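PDB 2D4E: 5-carboxymethyl-2-hydroxymuconate semialdehyde dehydrogenase from Thermus thermophilus, which catalyses the NAD-dependent oxidation of 5-carboxymethyl-2-hydroxymuconate semialdehyde to the corresponding carboxylic acid, as a member of the aldehyde dehydrogenase family. Local coordinates for the interface of chains A and B and the interface of chains A and C. Sequence-based numbering; all coordinates share one arbitrary frame. Chains: chain A/B/C, 5-carboxymethyl-2-hydroxymuconate semialdehyde dehydrogenase.

Contact 1: the interface of chains A and B. Residues chain A 446, 449-450, 463; chain B 446, 449-450, 463.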
# COMPACT_ATOMS: atom_id res chain seq x y z
N LEU A 446 19.03 11.49 -19.56
CA LEU A 446 17.86 11.03 -18.82
C LEU A 446 17.36 9.65 -19.23
O LEU A 446 17.31 8.73 -18.41
CB LEU A 446 16.72 12.05 -18.98
CG LEU A 446 15.39 11.73 -18.29
CD1 LEU A 446 15.60 11.70 -16.78
CD2 LEU A 446 14.35 12.79 -18.65
N ALA A 449 19.90 6.70 -18.73
CA ALA A 449 20.02 6.35 -17.32
C ALA A 449 18.91 5.41 -16.85
O ALA A 449 19.19 4.33 -16.33
CB ALA A 449 20.03 7.62 -16.48
N HIS A 450 17.65 5.81 -17.03
CA HIS A 450 16.52 4.99 -16.60
C HIS A 450 16.42 3.69 -17.37
O HIS A 450 16.02 2.67 -16.82
CB HIS A 450 15.22 5.79 -16.75
CG HIS A 450 15.09 6.90 -15.76
ND1 HIS A 450 14.85 6.67 -14.42
CD2 HIS A 450 15.25 8.24 -15.89
CE1 HIS A 450 14.87 7.82 -13.77
NE2 HIS A 450 15.11 8.79 -14.64
N LEU A 463 22.47 5.89 -9.80
CA LEU A 463 22.74 6.74 -10.95
C LEU A 463 23.53 7.96 -10.51
O LEU A 463 23.11 8.68 -9.61
CB LEU A 463 21.43 7.17 -11.60
CG LEU A 463 20.49 6.05 -12.06
CD1 LEU A 463 19.24 6.68 -12.67
CD2 LEU A 463 21.19 5.16 -13.08
N LEU B 446 19.55 14.57 -16.92
CA LEU B 446 18.90 13.78 -15.89
C LEU B 446 18.54 14.57 -14.64
O LEU B 446 17.37 14.68 -14.28
CB LEU B 446 19.77 12.58 -15.52
CG LEU B 446 19.30 11.64 -14.39
CD1 LEU B 446 17.93 11.10 -14.71
CD2 LEU B 446 20.28 10.49 -14.24
N ALA B 449 16.00 17.47 -15.11
CA ALA B 449 14.67 16.93 -15.37
C ALA B 449 13.88 16.59 -14.10
O ALA B 449 12.79 17.12 -13.88
CB ALA B 449 14.78 15.69 -16.25
N HIS B 450 14.44 15.72 -13.26
CA HIS B 450 13.77 15.32 -12.02
C HIS B 450 13.62 16.48 -11.05
O HIS B 450 12.63 16.57 -10.33
CB HIS B 450 14.54 14.17 -11.36
CG HIS B 450 14.41 12.88 -12.10
ND1 HIS B 450 13.27 12.12 -12.08
CD2 HIS B 450 15.27 12.24 -12.94
CE1 HIS B 450 13.42 11.07 -12.87
NE2 HIS B 450 14.62 11.12 -13.40
N LEU B 463 7.97 14.47 -19.03
CA LEU B 463 9.35 14.72 -19.40
C LEU B 463 9.62 14.21 -20.80
O LEU B 463 9.42 13.03 -21.08
CB LEU B 463 10.30 14.04 -18.40
CG LEU B 463 10.14 14.46 -16.94
CD1 LEU B 463 11.13 13.70 -16.07
CD2 LEU B 463 10.34 15.97 -16.81
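With chi1 at -71° in both copies, A:His450 and B:His450 carry their imidazoles anti to the backbone carbonyl carbon and run toward each other from opposite directions. Their ring nitrogens meet: A:His450 NE2 and B:His450 NE2 share a 2.7 Å hydrogen bond, somewhat bent. One NE2 has to donate and the other accept, so the rings are likely to differ in tautomer or charge; the coordinates do not show which donates. The rings, turned 58° apart, meet edge to face. Next to the histidine pair A:Leu446 and B:Leu446 cross at about a right angle, each with CG anti to its backbone N, which sends the isobutyl group into the partner subunit. The CD1 branch faces the opposite imidazole, A:Leu446 CD1 lying 3.9 Å from B:His450 CD2. The CD2 branch takes the other direction, onto the neighbouring alanine: B:Leu446 CD2 is 3.6 Å from A:Ala449 CB, and A:Leu446 CD2 is 3.8 Å from B:Ala449 CB. A:Leu463 CD1, 4.3 Å from B:Leu446 CD2, closes the margin of this apolar patch. The contact thus joins the first turns of two copies of helix 446-455 about a two-fold axis, with the end of strand 460-463 flanking each.

Contact 2: the interface of chains A and C. Residues chain A 267, 483-484; chain C 483-484.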
# COMPACT_ATOMS: atom_id res chain seq x y z
N ARG A 267 13.90 -21.01 6.73
CA ARG A 267 13.76 -19.83 5.89
C ARG A 267 15.10 -19.11 5.94
O ARG A 267 15.64 -18.87 7.02
CB ARG A 267 12.66 -18.92 6.44
CG ARG A 267 12.31 -17.73 5.56
CD ARG A 267 11.20 -16.91 6.19
NE ARG A 267 10.08 -17.76 6.57
CZ ARG A 267 9.06 -17.37 7.32
NH1 ARG A 267 9.00 -16.13 7.78
NH2 ARG A 267 8.09 -18.23 7.61
N ASP A 483 19.03 -13.66 -2.06
CA ASP A 483 17.59 -13.57 -2.26
C ASP A 483 16.98 -12.91 -1.02
O ASP A 483 17.65 -12.80 0.01
CB ASP A 483 17.02 -14.98 -2.46
CG ASP A 483 15.54 -14.98 -2.79
OD1 ASP A 483 15.09 -14.08 -3.54
OD2 ASP A 483 14.82 -15.88 -2.31
N ARG A 484 15.73 -12.46 -1.14
CA ARG A 484 15.04 -11.79 -0.04
C ARG A 484 15.53 -10.35 0.05
O ARG A 484 16.51 -9.97 -0.59
CB ARG A 484 15.30 -12.49 1.30
CG ARG A 484 14.88 -13.96 1.36
CD ARG A 484 13.40 -14.10 1.61
NE ARG A 484 13.03 -15.50 1.85
CZ ARG A 484 11.81 -15.90 2.19
NH1 ARG A 484 10.83 -15.01 2.32
NH2 ARG A 484 11.56 -17.19 2.37
N ASP C 483 6.25 -22.53 2.91
CA ASP C 483 6.64 -21.14 3.11
C ASP C 483 6.26 -20.36 1.85
O ASP C 483 5.89 -20.96 0.84
CB ASP C 483 8.15 -21.05 3.38
CG ASP C 483 8.60 -19.65 3.78
OD1 ASP C 483 7.89 -18.99 4.57
OD2 ASP C 483 9.67 -19.21 3.31
N ARG C 484 6.35 -19.03 1.93
CA ARG C 484 5.99 -18.15 0.81
C ARG C 484 4.47 -18.13 0.66
O ARG C 484 3.75 -18.90 1.31
CB ARG C 484 6.61 -18.65 -0.50
CG ARG C 484 8.12 -18.75 -0.51
CD ARG C 484 8.76 -17.43 -0.86
NE ARG C 484 10.21 -17.56 -1.06
CZ ARG C 484 11.00 -16.56 -1.39
NH1 ARG C 484 10.50 -15.35 -1.58
NH2 ARG C 484 12.31 -16.76 -1.54
O HOH W 1 12.28 -13.65 -2.94
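Charge pairing joins A:Arg484 to C:Asp483 and C:Arg484 to A:Asp483, each arginine reaching past the other to the far carboxylate. C:Arg484 NH2 gives a 2.8 Å hydrogen bond to A:Asp483 OD2, using the syn lone pair of that oxygen; A:Arg484 NH2 reaches C:Asp483 OD2 at 2.9 Å, nearly along the C-O axis. Both acceptors lie close to the guanidinium plane of their donor. A:Arg267 also pairs with C:Asp483: its guanidinium, brought round by a bend at chi3 (-51°), lies nearly parallel to the carboxylate (planes 6° apart) but in an offset plane, with C:Asp483 OD1 off its NE/NH2 side. Its NH2 is 3.1 Å from C:Asp483 OD1, a salt bridge without a hydrogen bond, since the N-H points away from that oxygen. The two Arg484 guanidiniums stack face to face and oppositely directed, A:Arg484 CZ centred 3.7 Å from C:Arg484 CZ, and the carboxylates at their edges probably offset the like charges. Water supplies a further link, water 1 standing 2.9 Å from A:Asp483 OD1 and 2.8 Å from C:Arg484 NH1. A methionine in place of A:Arg484 would probably cost C:Asp483 OD2 its hydrogen bond from NH2, leaving the carboxylate to A:Arg267, and C:Arg484 its flat stacking partner. The site probably acts as a reciprocal polar clasp that ties the loops after 3-10 helix 479-481 of chains A and C across their two-fold axis.

Contact 3: the interface of chains A and C. Residues chain A 255, 258-259, 262; chain C 258-259, 261-263.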
# COMPACT_ATOMS: atom_id res chain seq x y z
N LYS A 255 25.33 -21.74 -0.49
CA LYS A 255 24.93 -23.05 -0.97
C LYS A 255 25.06 -24.08 0.15
O LYS A 255 24.17 -24.92 0.34
CB LYS A 255 25.81 -23.48 -2.15
CG LYS A 255 25.68 -22.61 -3.38
CD LYS A 255 26.53 -23.15 -4.52
CE LYS A 255 26.36 -22.32 -5.79
NZ LYS A 255 27.08 -22.92 -6.94
N MET A 258 22.34 -23.36 2.73
CA MET A 258 21.02 -23.71 2.23
C MET A 258 20.82 -25.22 2.25
O MET A 258 19.78 -25.71 2.69
CB MET A 258 20.80 -23.20 0.80
CG MET A 258 19.35 -23.30 0.36
SD MET A 258 18.98 -22.72 -1.30
CE MET A 258 17.51 -23.73 -1.69
N ARG A 259 21.84 -25.95 1.78
CA ARG A 259 21.79 -27.40 1.73
C ARG A 259 21.51 -27.98 3.12
O ARG A 259 20.64 -28.84 3.28
CB ARG A 259 23.11 -27.96 1.18
CG ARG A 259 23.07 -29.45 0.86
CD ARG A 259 24.34 -29.95 0.18
NE ARG A 259 24.61 -29.28 -1.10
CZ ARG A 259 25.49 -28.29 -1.26
NH1 ARG A 259 26.21 -27.87 -0.23
NH2 ARG A 259 25.65 -27.73 -2.45
N ALA A 262 17.95 -27.27 4.57
CA ALA A 262 16.87 -28.08 4.03
C ALA A 262 16.39 -29.12 5.04
O ALA A 262 15.20 -29.44 5.09
CB ALA A 262 17.33 -28.77 2.75
N MET C 258 14.43 -29.01 -1.55
CA MET C 258 15.21 -27.87 -1.08
C MET C 258 16.70 -28.21 -1.04
O MET C 258 17.54 -27.40 -1.44
CB MET C 258 14.75 -27.42 0.31
CG MET C 258 15.45 -26.15 0.77
SD MET C 258 14.92 -25.53 2.38
CE MET C 258 16.19 -24.28 2.70
N ARG C 259 17.01 -29.42 -0.57
CA ARG C 259 18.39 -29.87 -0.47
C ARG C 259 19.10 -29.85 -1.83
O ARG C 259 20.23 -29.37 -1.94
CB ARG C 259 18.44 -31.28 0.12
CG ARG C 259 19.85 -31.80 0.42
CD ARG C 259 19.82 -33.15 1.14
NE ARG C 259 19.22 -33.05 2.48
CZ ARG C 259 18.13 -33.71 2.87
NH1 ARG C 259 17.50 -34.51 2.02
NH2 ARG C 259 17.67 -33.55 4.10
N ALA C 261 18.01 -28.21 -4.49
CA ALA C 261 17.87 -26.88 -5.09
C ALA C 261 19.02 -25.98 -4.62
O ALA C 261 19.36 -24.99 -5.29
CB ALA C 261 16.52 -26.27 -4.70
N ALA C 262 19.61 -26.33 -3.49
CA ALA C 262 20.71 -25.56 -2.91
C ALA C 262 21.91 -25.43 -3.86
O ALA C 262 22.62 -24.43 -3.81
CB ALA C 262 21.16 -26.20 -1.60
N ASP C 263 22.12 -26.43 -4.70
CA ASP C 263 23.25 -26.41 -5.63
C ASP C 263 23.25 -25.19 -6.55
O ASP C 263 24.31 -24.77 -7.04
CB ASP C 263 23.26 -27.69 -6.47
CG ASP C 263 23.87 -28.85 -5.72
OD1 ASP C 263 23.37 -29.22 -4.64
OD2 ASP C 263 24.87 -29.41 -6.23
O HOH W 2 21.16 -31.67 3.96
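A:Arg259 leans over C:Ala262 at its root and reaches C:Asp263 at its tip. Its CB sits 3.8 Å from C:Ala262 CB. With CG anti to the backbone N (chi1 -170°), CG comes 4.0 Å from C:Arg259 CG, where the two arginine stems cross. The chain then bends at chi3 (-60°) and turns NE and CZ toward C:Asp263. At the tip NH2 lies 3.5 Å from C:Asp263 OD1, a salt bridge with a weak hydrogen bond; the carboxylate stands at the guanidinium edge, its plane turned 84° from it. The carbonyl oxygen of A:Lys255 covers part of one guanidinium face. From C:Arg259, NE meets water 2 at 2.8 Å, and this water in turn bonds to the backbone O of A:Arg259, giving a solvent bridge. Beside the arginines, the extended A:Met258 lays SD 3.7 Å from C:Ala262 CA and puts its CE methyl near the C:Met258 backbone O. The two-fold-related pair, C:Met258 SD and A:Ala262 CA, is 3.6 Å apart. A:Lys255 runs its methylenes along the backbone carbonyls of C:Ala262 and C:Asp263, with a weak hydrogen bond from NZ to the backbone O of C:Asp263. In the fold, two antiparallel copies of helix 251-261 meet here by their last turns, each against the other's 3-10 helix 262-264.

Contact 2 and contact 3 belong to the same A-C interface, the centres of their C-alpha atoms about 13 Å apart, and are joined through the chain: the 3-10 helix 262-264 used in contact 3 leads almost directly into strand 267-271, whose first residue serves contact 2. Measured in the same way between C-alpha centres, contact 1 lies about 33 Å from contact 2 and about 41 Å from contact 3, and binds chain A to chain B through a separate helix. Chain A therefore uses different surfaces for its two neighbours, which is how the four subunits of the deposited assembly can be held together; A and C probably form the intimate dimer familiar in this family.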